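Local coordinates for DUF1780 domain-containing protein (PDB 1Y0K) that is of unknown function but probably belongs to the PD-(D/E)XK nuclease superfamily, so that a role as an endonuclease is plausible, at residues Val33-Leu38 with Glu48-Pro53; Pro57-Phe62 with Phe67-Val72. All coordinates share one frame; numbering follows the deposited sequence.

Contact 1: Val33-Leu38 with Glu48-Pro53; sequences VCQRFL and EDFAAP
The ring of Phe-50 is approached from the helix on one side of its plane and at its edge. Gln-35 CG and Cys-34 CB both lie on that one side, each coming in obliquely, while Leu-38 CD1 sits at the edge, near the ring plane. The ring of Phe-62 meets Phe-50 on the other side, the two planes inclined at about 25°, and the ring of Tyr-45 meets that of Phe-50 edge-to-face. Within the pair of segments the outer end of the ring does the touching. Its CZ is 3.6 Å from Gln-35 CG. The leucine chain runs out from the helix against the incoming ring until Leu-38 CD1 rests on its CE2-CZ side, 3.7 Å from both Phe-50 CE2 and Phe-50 CZ. Cys-34 is the looser neighbour, with CB 4.2 Å from Phe-50 CE2.

This is a worked example of a helix reaching a sheet margin through a single aromatic residue. The three helix residues stand on helix 26-40, and Phe-50 belongs to the short strand 50-51, the outermost on its side of the mixed sheet. The backbones stay well apart, Cys-34 CA and Phe-50 CA being 8.9 Å from each other, and the ring spans the interval. Its first torsion helps: CG is turned beside the backbone N, opposite the carbonyl carbon (chi1 -54°), which carries the ring away from the strand and in toward the helix.

Contact across the two segments is by carbon atoms, without hydrogen bonds, and all four touching residues are buried. The same helix face continues over the neighbouring strands: Cys-34 also packs on Val-60, Phe-67 and Val-69, and Leu-38 on Phe-62.

Contact 2: Pro57-Phe62 with Phe67-Val72; sequences PPDVLF and FEVFFV
Glu-68 lays its carboxylate against the Pro-57-Pro-58 corner, OE1 being 3.2 Å from Pro-57 CB and 3.4 Å from Pro-58 CA. The peptide bonds before both prolines are cis. The surrounding motif is an antiparallel beta hairpin, strands 60-62 and 65-73, entered through a classic beta bulge: Asp-59 and Val-60 both face Phe-67. Phe-67 O therefore accepts two N-H groups, Val-60 N in the carbonyl plane and Asp-59 N, at 2.9 Å, tilted 32° from it. Phe-67 N returns a bond to Val-60 O, completing the hydrogen-bonded pair.

Pro-58-Asp-59 followed by Glu-68 on the next strand is consistent with the PD-(D/E)XK signature of the clan, with Phe-70 where the lysine would be expected. Lys-125, from helix 119-132, forms a salt bridge with Glu-68 OE2. The glutamate chain starts opposite its own N and then bends at CG (chi2 76°), which brings OE1 up to the carboxylate of Asp-59. The two carboxylates are nearly parallel, their planes 9° apart, with 3.5 Å between Asp-59 OD2 and Glu-68 OE1. A water bridges Asp-59 OD1 and Glu-68 OE1, donating to both. Asp-59 is fixed from the strand side, where Val-69 N reaches the anti lone pair of Asp-59 OD2 at 2.8 Å.

Both contacts are buried and meet on neighbouring strands of one mixed sheet: 50-51 at its margin, then 60-62, then 65-73 further in. A probable hydrogen bond from Leu-61 N to Ala-51 O, 2.7 Å, joins them, and Pro-53 of contact 1 packs on Pro-58 and Asp-59 of contact 2. Their chemistry differs with position. Contact 1, lying further from the centre of the chain, fastens a helix to the edge strand by hydrocarbon packing. Contact 2, nearer the centre, pairs strand with strand through backbone bonds and gathers two acidic side chains, the probable counterpart of the clan's active-site acids.

Contact 1: Val33-Leu38 with Glu48-Pro53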
ATOM      1  N   VAL A  33       6.934   5.297   2.406  1.00 12.86           N
ATOM      2  CA  VAL A  33       5.701   4.709   1.850  1.00 12.36           C
ATOM      3  C   VAL A  33       4.475   5.541   2.253  1.00 12.42           C
ATOM      4  O   VAL A  33       3.617   5.860   1.418  1.00 12.43           O
ATOM      5  CB  VAL A  33       5.512   3.243   2.287  1.00 11.89           C
ATOM      6  CG1 VAL A  33       4.130   2.735   1.891  1.00 13.11           C
ATOM      7  CG2 VAL A  33       6.592   2.358   1.649  1.00 12.26           C
ATOM      8  N   CYS A  34       4.395   5.883   3.534  1.00 12.71           N
ATOM      9  CA  CYS A  34       3.300   6.714   4.031  1.00 12.40           C
ATOM     10  C   CYS A  34       3.256   8.055   3.295  1.00 12.58           C
ATOM     11  O   CYS A  34       2.189   8.500   2.895  1.00 12.29           O
ATOM     12  CB  CYS A  34       3.425   6.923   5.543  1.00 12.88           C
ATOM     13  SG  CYS A  34       3.212   5.381   6.481  1.00 14.39           S
ATOM     14  N   GLN A  35       4.406   8.699   3.118  1.00 12.69           N
ATOM     15  CA  GLN A  35       4.419   9.978   2.394  1.00 13.85           C
ATOM     16  C   GLN A  35       3.912   9.835   0.965  1.00 13.53           C
ATOM     17  O   GLN A  35       3.115  10.651   0.512  1.00 13.65           O
ATOM     18  CB  GLN A  35       5.814  10.593   2.390  1.00 14.28           C
ATOM     19  CG  GLN A  35       6.200  11.228   3.708  1.00 16.48           C
ATOM     20  CD  GLN A  35       7.506  11.990   3.590  1.00 18.85           C
ATOM     21  OE1 GLN A  35       7.660  12.859   2.727  1.00 21.81           O
ATOM     22  NE2 GLN A  35       8.448  11.664   4.438  1.00 20.49           N
ATOM     23  N   ARG A  36       4.368   8.799   0.259  1.00 13.36           N
ATOM     24  CA  ARG A  36       3.930   8.562  -1.134  1.00 13.54           C
ATOM     25  C   ARG A  36       2.416   8.358  -1.200  1.00 13.57           C
ATOM     26  O   ARG A  36       1.739   8.861  -2.105  1.00 14.10           O
ATOM     27  CB  ARG A  36       4.652   7.350  -1.745  1.00 13.52           C
ATOM     28  CG  ARG A  36       6.206   7.468  -1.870  1.00 14.43           C
ATOM     29  CD  ARG A  36       6.708   8.694  -2.699  1.00 16.30           C
ATOM     30  NE  ARG A  36       6.627  10.006  -2.038  1.00 18.87           N
ATOM     31  CZ  ARG A  36       7.377  10.413  -1.009  1.00 21.88           C
ATOM     32  NH1 ARG A  36       7.217  11.639  -0.513  1.00 22.39           N
ATOM     33  NH2 ARG A  36       8.272   9.611  -0.447  1.00 22.51           N
ATOM     34  N   PHE A  37       1.884   7.622  -0.228  1.00 13.31           N
ATOM     35  CA  PHE A  37       0.440   7.359  -0.145  1.00 13.03           C
ATOM     36  C   PHE A  37      -0.345   8.647   0.107  1.00 13.28           C
ATOM     37  O   PHE A  37      -1.339   8.923  -0.573  1.00 13.13           O
ATOM     38  CB  PHE A  37       0.202   6.325   0.970  1.00 13.27           C
ATOM     39  CG  PHE A  37      -1.239   6.004   1.238  1.00 12.51           C
ATOM     40  CD1 PHE A  37      -2.045   5.449   0.248  1.00 11.51           C
ATOM     41  CD2 PHE A  37      -1.772   6.191   2.513  1.00 13.97           C
ATOM     42  CE1 PHE A  37      -3.366   5.116   0.510  1.00 11.89           C
ATOM     43  CE2 PHE A  37      -3.099   5.869   2.789  1.00 14.79           C
ATOM     44  CZ  PHE A  37      -3.900   5.318   1.775  1.00 14.24           C
ATOM     45  N   LEU A  38       0.102   9.447   1.069  1.00 13.70           N
ATOM     46  CA  LEU A  38      -0.575  10.711   1.381  1.00 13.85           C
ATOM     47  C   LEU A  38      -0.522  11.665   0.179  1.00 14.99           C
ATOM     48  O   LEU A  38      -1.503  12.350  -0.118  1.00 15.24           O
ATOM     49  CB  LEU A  38       0.030  11.364   2.637  1.00 13.72           C
ATOM     50  CG  LEU A  38      -0.162  10.580   3.946  1.00 13.81           C
ATOM     51  CD1 LEU A  38       0.638  11.242   5.064  1.00 17.03           C
ATOM     52  CD2 LEU A  38      -1.632  10.436   4.327  1.00 15.79           C
ATOM     53  N   GLU A  48       6.959  16.792  10.747  1.00 22.64           N
ATOM     54  CA  GLU A  48       6.740  16.536  12.175  1.00 23.01           C
ATOM     55  C   GLU A  48       5.490  15.689  12.466  1.00 22.50           C
ATOM     56  O   GLU A  48       5.340  15.160  13.571  1.00 22.45           O
ATOM     57  CB  GLU A  48       6.647  17.865  12.937  1.00 23.62           C
ATOM     58  CG  GLU A  48       5.711  18.883  12.292  1.00 26.63           C
ATOM     59  CD  GLU A  48       6.423  19.878  11.351  1.00 31.10           C
ATOM     60  OE1 GLU A  48       7.396  19.507  10.636  1.00 30.86           O
ATOM     61  OE2 GLU A  48       5.987  21.052  11.326  1.00 35.19           O
ATOM     62  N   ASP A  49       4.596  15.563  11.483  1.00 21.93           N
ATOM     63  CA  ASP A  49       3.376  14.774  11.659  1.00 21.43           C
ATOM     64  C   ASP A  49       3.595  13.260  11.779  1.00 21.20           C
ATOM     65  O   ASP A  49       2.708  12.553  12.245  1.00 21.20           O
ATOM     66  CB  ASP A  49       2.369  15.036  10.541  1.00 21.05           C
ATOM     67  CG  ASP A  49       1.859  16.466  10.521  1.00 22.31           C
ATOM     68  OD1 ASP A  49       1.831  17.119  11.588  1.00 21.77           O
ATOM     69  OD2 ASP A  49       1.461  16.922   9.427  1.00 21.48           O
ATOM     70  N   PHE A  50       4.746  12.760  11.331  1.00 20.80           N
ATOM     71  CA  PHE A  50       5.033  11.325  11.412  1.00 20.83           C
ATOM     72  C   PHE A  50       5.783  10.993  12.694  1.00 21.76           C
ATOM     73  O   PHE A  50       6.718  11.702  13.076  1.00 22.06           O
ATOM     74  CB  PHE A  50       5.844  10.871  10.198  1.00 20.83           C
ATOM     75  CG  PHE A  50       5.211  11.226   8.895  1.00 19.36           C
ATOM     76  CD1 PHE A  50       5.604  12.369   8.205  1.00 19.51           C
ATOM     77  CD2 PHE A  50       4.188  10.441   8.374  1.00 19.54           C
ATOM     78  CE1 PHE A  50       5.003  12.711   7.011  1.00 19.48           C
ATOM     79  CE2 PHE A  50       3.584  10.775   7.183  1.00 19.39           C
ATOM     80  CZ  PHE A  50       3.988  11.913   6.497  1.00 18.59           C
ATOM     81  N   ALA A  51       5.368   9.918  13.351  1.00 22.02           N
ATOM     82  CA  ALA A  51       6.035   9.454  14.557  1.00 23.06           C
ATOM     83  C   ALA A  51       6.033   7.935  14.620  1.00 23.55           C
ATOM     84  O   ALA A  51       5.187   7.277  14.008  1.00 23.32           O
ATOM     85  CB  ALA A  51       5.370  10.045  15.793  1.00 22.60           C
ATOM     86  N   ALA A  52       6.996   7.379  15.348  1.00 24.08           N
ATOM     87  CA  ALA A  52       6.999   5.943  15.607  1.00 24.28           C
ATOM     88  C   ALA A  52       6.310   5.669  16.948  1.00 24.49           C
ATOM     89  O   ALA A  52       6.475   6.443  17.899  1.00 25.15           O
ATOM     90  CB  ALA A  52       8.420   5.401  15.593  1.00 24.59           C
ATOM     91  N   PRO A  53       5.520   4.584  17.033  1.00 24.10           N
ATOM     92  CA  PRO A  53       4.880   4.253  18.303  1.00 24.44           C
ATOM     93  C   PRO A  53       5.862   3.589  19.256  1.00 24.99           C
ATOM     94  O   PRO A  53       6.960   3.198  18.841  1.00 24.82           O
ATOM     95  CB  PRO A  53       3.812   3.239  17.891  1.00 24.25           C
ATOM     96  CG  PRO A  53       4.428   2.532  16.752  1.00 24.16           C
ATOM     97  CD  PRO A  53       5.166   3.608  15.983  1.00 24.16           C
TER

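Contact 2: Pro57-Phe62 with Phe67-Val72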
ATOM      1  N   PRO A  57       3.010  -3.574  16.482  1.00 22.29           N
ATOM      2  CA  PRO A  57       2.500  -2.654  15.460  1.00 20.87           C
ATOM      3  C   PRO A  57       1.803  -1.452  16.106  1.00 19.86           C
ATOM      4  O   PRO A  57       1.441  -1.522  17.286  1.00 20.74           O
ATOM      5  CB  PRO A  57       1.480  -3.513  14.714  1.00 20.60           C
ATOM      6  CG  PRO A  57       0.962  -4.467  15.764  1.00 21.08           C
ATOM      7  CD  PRO A  57       2.106  -4.722  16.695  1.00 22.01           C
ATOM      8  N   PRO A  58       1.582  -0.371  15.344  1.00 18.73           N
ATOM      9  CA  PRO A  58       1.929  -0.203  13.928  1.00 17.76           C
ATOM     10  C   PRO A  58       3.367   0.286  13.721  1.00 17.31           C
ATOM     11  O   PRO A  58       4.201   0.152  14.624  1.00 17.13           O
ATOM     12  CB  PRO A  58       0.928   0.857  13.469  1.00 17.84           C
ATOM     13  CG  PRO A  58       0.778   1.746  14.691  1.00 18.40           C
ATOM     14  CD  PRO A  58       0.907   0.826  15.884  1.00 18.62           C
ATOM     15  N   ASP A  59       3.646   0.852  12.545  1.00 16.14           N
ATOM     16  CA  ASP A  59       4.986   1.348  12.207  1.00 15.71           C
ATOM     17  C   ASP A  59       5.082   2.861  12.246  1.00 15.50           C
ATOM     18  O   ASP A  59       6.065   3.416  12.753  1.00 15.05           O
ATOM     19  CB  ASP A  59       5.413   0.867  10.818  1.00 15.88           C
ATOM     20  CG  ASP A  59       5.498  -0.643  10.725  1.00 17.42           C
ATOM     21  OD1 ASP A  59       6.188  -1.267  11.568  1.00 18.08           O
ATOM     22  OD2 ASP A  59       4.876  -1.211   9.804  1.00 15.84           O
ATOM     23  N   VAL A  60       4.072   3.520  11.688  1.00 14.65           N
ATOM     24  CA  VAL A  60       4.089   4.965  11.521  1.00 14.79           C
ATOM     25  C   VAL A  60       2.759   5.555  11.954  1.00 14.71           C
ATOM     26  O   VAL A  60       1.701   5.175  11.438  1.00 15.12           O
ATOM     27  CB  VAL A  60       4.381   5.358  10.043  1.00 14.09           C
ATOM     28  CG1 VAL A  60       4.297   6.873   9.853  1.00 14.97           C
ATOM     29  CG2 VAL A  60       5.748   4.825   9.592  1.00 14.55           C
ATOM     30  N   LEU A  61       2.817   6.490  12.905  1.00 15.20           N
ATOM     31  CA  LEU A  61       1.637   7.243  13.318  1.00 15.42           C
ATOM     32  C   LEU A  61       1.510   8.521  12.503  1.00 15.63           C
ATOM     33  O   LEU A  61       2.490   9.232  12.294  1.00 15.95           O
ATOM     34  CB  LEU A  61       1.692   7.590  14.816  1.00 15.78           C
ATOM     35  CG  LEU A  61       1.979   6.447  15.809  1.00 16.01           C
ATOM     36  CD1 LEU A  61       2.168   6.985  17.230  1.00 17.44           C
ATOM     37  CD2 LEU A  61       0.868   5.412  15.793  1.00 18.24           C
ATOM     38  N   PHE A  62       0.301   8.801  12.038  1.00 15.39           N
ATOM     39  CA  PHE A  62       0.020  10.066  11.351  1.00 15.80           C
ATOM     40  C   PHE A  62      -1.419  10.465  11.592  1.00 16.14           C
ATOM     41  O   PHE A  62      -2.333   9.792  11.122  1.00 15.70           O
ATOM     42  CB  PHE A  62       0.274   9.937   9.840  1.00 15.91           C
ATOM     43  CG  PHE A  62      -0.187  11.131   9.045  1.00 16.22           C
ATOM     44  CD1 PHE A  62       0.588  12.285   8.997  1.00 16.26           C
ATOM     45  CD2 PHE A  62      -1.391  11.107   8.352  1.00 16.28           C
ATOM     46  CE1 PHE A  62       0.156  13.411   8.277  1.00 16.57           C
ATOM     47  CE2 PHE A  62      -1.825  12.222   7.618  1.00 17.11           C
ATOM     48  CZ  PHE A  62      -1.053  13.374   7.583  1.00 17.51           C
ATOM     49  N   PHE A  67      -0.337   3.422  10.801  1.00 14.07           N
ATOM     50  CA  PHE A  67       0.020   2.730   9.562  1.00 13.27           C
ATOM     51  C   PHE A  67       0.945   1.563   9.827  1.00 13.37           C
ATOM     52  O   PHE A  67       2.073   1.744  10.311  1.00 13.06           O
ATOM     53  CB  PHE A  67       0.681   3.685   8.569  1.00 13.28           C
ATOM     54  CG  PHE A  67      -0.279   4.615   7.865  1.00 13.91           C
ATOM     55  CD1 PHE A  67      -1.381   4.117   7.161  1.00 14.73           C
ATOM     56  CD2 PHE A  67      -0.050   5.977   7.867  1.00 14.03           C
ATOM     57  CE1 PHE A  67      -2.258   4.979   6.495  1.00 15.02           C
ATOM     58  CE2 PHE A  67      -0.901   6.850   7.188  1.00 14.68           C
ATOM     59  CZ  PHE A  67      -2.014   6.350   6.509  1.00 14.38           C
ATOM     60  N   GLU A  68       0.450   0.367   9.494  1.00 12.20           N
ATOM     61  CA  GLU A  68       1.216  -0.865   9.554  1.00 13.08           C
ATOM     62  C   GLU A  68       1.658  -1.158   8.121  1.00 12.82           C
ATOM     63  O   GLU A  68       0.852  -1.552   7.275  1.00 12.73           O
ATOM     64  CB  GLU A  68       0.328  -1.973  10.121  1.00 13.85           C
ATOM     65  CG  GLU A  68       0.868  -3.400  10.039  1.00 16.29           C
ATOM     66  CD  GLU A  68       1.930  -3.698  11.056  1.00 19.79           C
ATOM     67  OE1 GLU A  68       2.397  -2.758  11.756  1.00 19.61           O
ATOM     68  OE2 GLU A  68       2.292  -4.897  11.156  1.00 22.02           O
ATOM     69  N   VAL A  69       2.933  -0.924   7.858  1.00 11.87           N
ATOM     70  CA  VAL A  69       3.436  -0.883   6.478  1.00 12.91           C
ATOM     71  C   VAL A  69       4.087  -2.205   6.088  1.00 13.48           C
ATOM     72  O   VAL A  69       4.925  -2.740   6.826  1.00 14.09           O
ATOM     73  CB  VAL A  69       4.435   0.282   6.311  1.00 12.51           C
ATOM     74  CG1 VAL A  69       5.082   0.268   4.920  1.00 14.61           C
ATOM     75  CG2 VAL A  69       3.712   1.614   6.572  1.00 13.53           C
ATOM     76  N   PHE A  70       3.696  -2.746   4.938  1.00 13.14           N
ATOM     77  CA  PHE A  70       4.365  -3.947   4.442  1.00 13.34           C
ATOM     78  C   PHE A  70       4.612  -3.871   2.941  1.00 14.20           C
ATOM     79  O   PHE A  70       3.995  -3.068   2.247  1.00 13.49           O
ATOM     80  CB  PHE A  70       3.616  -5.220   4.854  1.00 13.66           C
ATOM     81  CG  PHE A  70       2.261  -5.387   4.214  1.00 12.44           C
ATOM     82  CD1 PHE A  70       2.079  -6.318   3.188  1.00 13.91           C
ATOM     83  CD2 PHE A  70       1.159  -4.649   4.663  1.00 14.16           C
ATOM     84  CE1 PHE A  70       0.814  -6.513   2.609  1.00 13.75           C
ATOM     85  CE2 PHE A  70      -0.116  -4.821   4.077  1.00 14.01           C
ATOM     86  CZ  PHE A  70      -0.284  -5.749   3.048  1.00 15.25           C
ATOM     87  N   PHE A  71       5.543  -4.695   2.463  1.00 14.08           N
ATOM     88  CA  PHE A  71       5.993  -4.643   1.075  1.00 15.06           C
ATOM     89  C   PHE A  71       5.612  -5.901   0.330  1.00 15.68           C
ATOM     90  O   PHE A  71       5.809  -7.024   0.832  1.00 15.67           O
ATOM     91  CB  PHE A  71       7.500  -4.389   1.013  1.00 15.63           C
ATOM     92  CG  PHE A  71       7.900  -3.077   1.622  1.00 15.85           C
ATOM     93  CD1 PHE A  71       8.079  -2.959   3.004  1.00 17.58           C
ATOM     94  CD2 PHE A  71       8.078  -1.953   0.819  1.00 17.23           C
ATOM     95  CE1 PHE A  71       8.419  -1.725   3.581  1.00 16.47           C
ATOM     96  CE2 PHE A  71       8.427  -0.722   1.383  1.00 16.54           C
ATOM     97  CZ  PHE A  71       8.598  -0.618   2.768  1.00 15.88           C
ATOM     98  N   VAL A  72       5.033  -5.695  -0.849  1.00 15.46           N
ATOM     99  CA  VAL A  72       4.588  -6.768  -1.739  1.00 16.95           C
ATOM    100  C   VAL A  72       5.415  -6.639  -3.012  1.00 17.69           C
ATOM    101  O   VAL A  72       5.112  -5.828  -3.886  1.00 16.69           O
ATOM    102  CB  VAL A  72       3.075  -6.666  -2.041  1.00 16.72           C
ATOM    103  CG1 VAL A  72       2.614  -7.822  -2.953  1.00 17.17           C
ATOM    104  CG2 VAL A  72       2.266  -6.669  -0.738  1.00 18.20           C
TER
HETATM  105  O   HOH W   1       5.044  -3.666   9.220  1.00 21.69           O
HETATM  106  O   HOH W   2       4.706  -3.170  12.950  1.00 22.62           O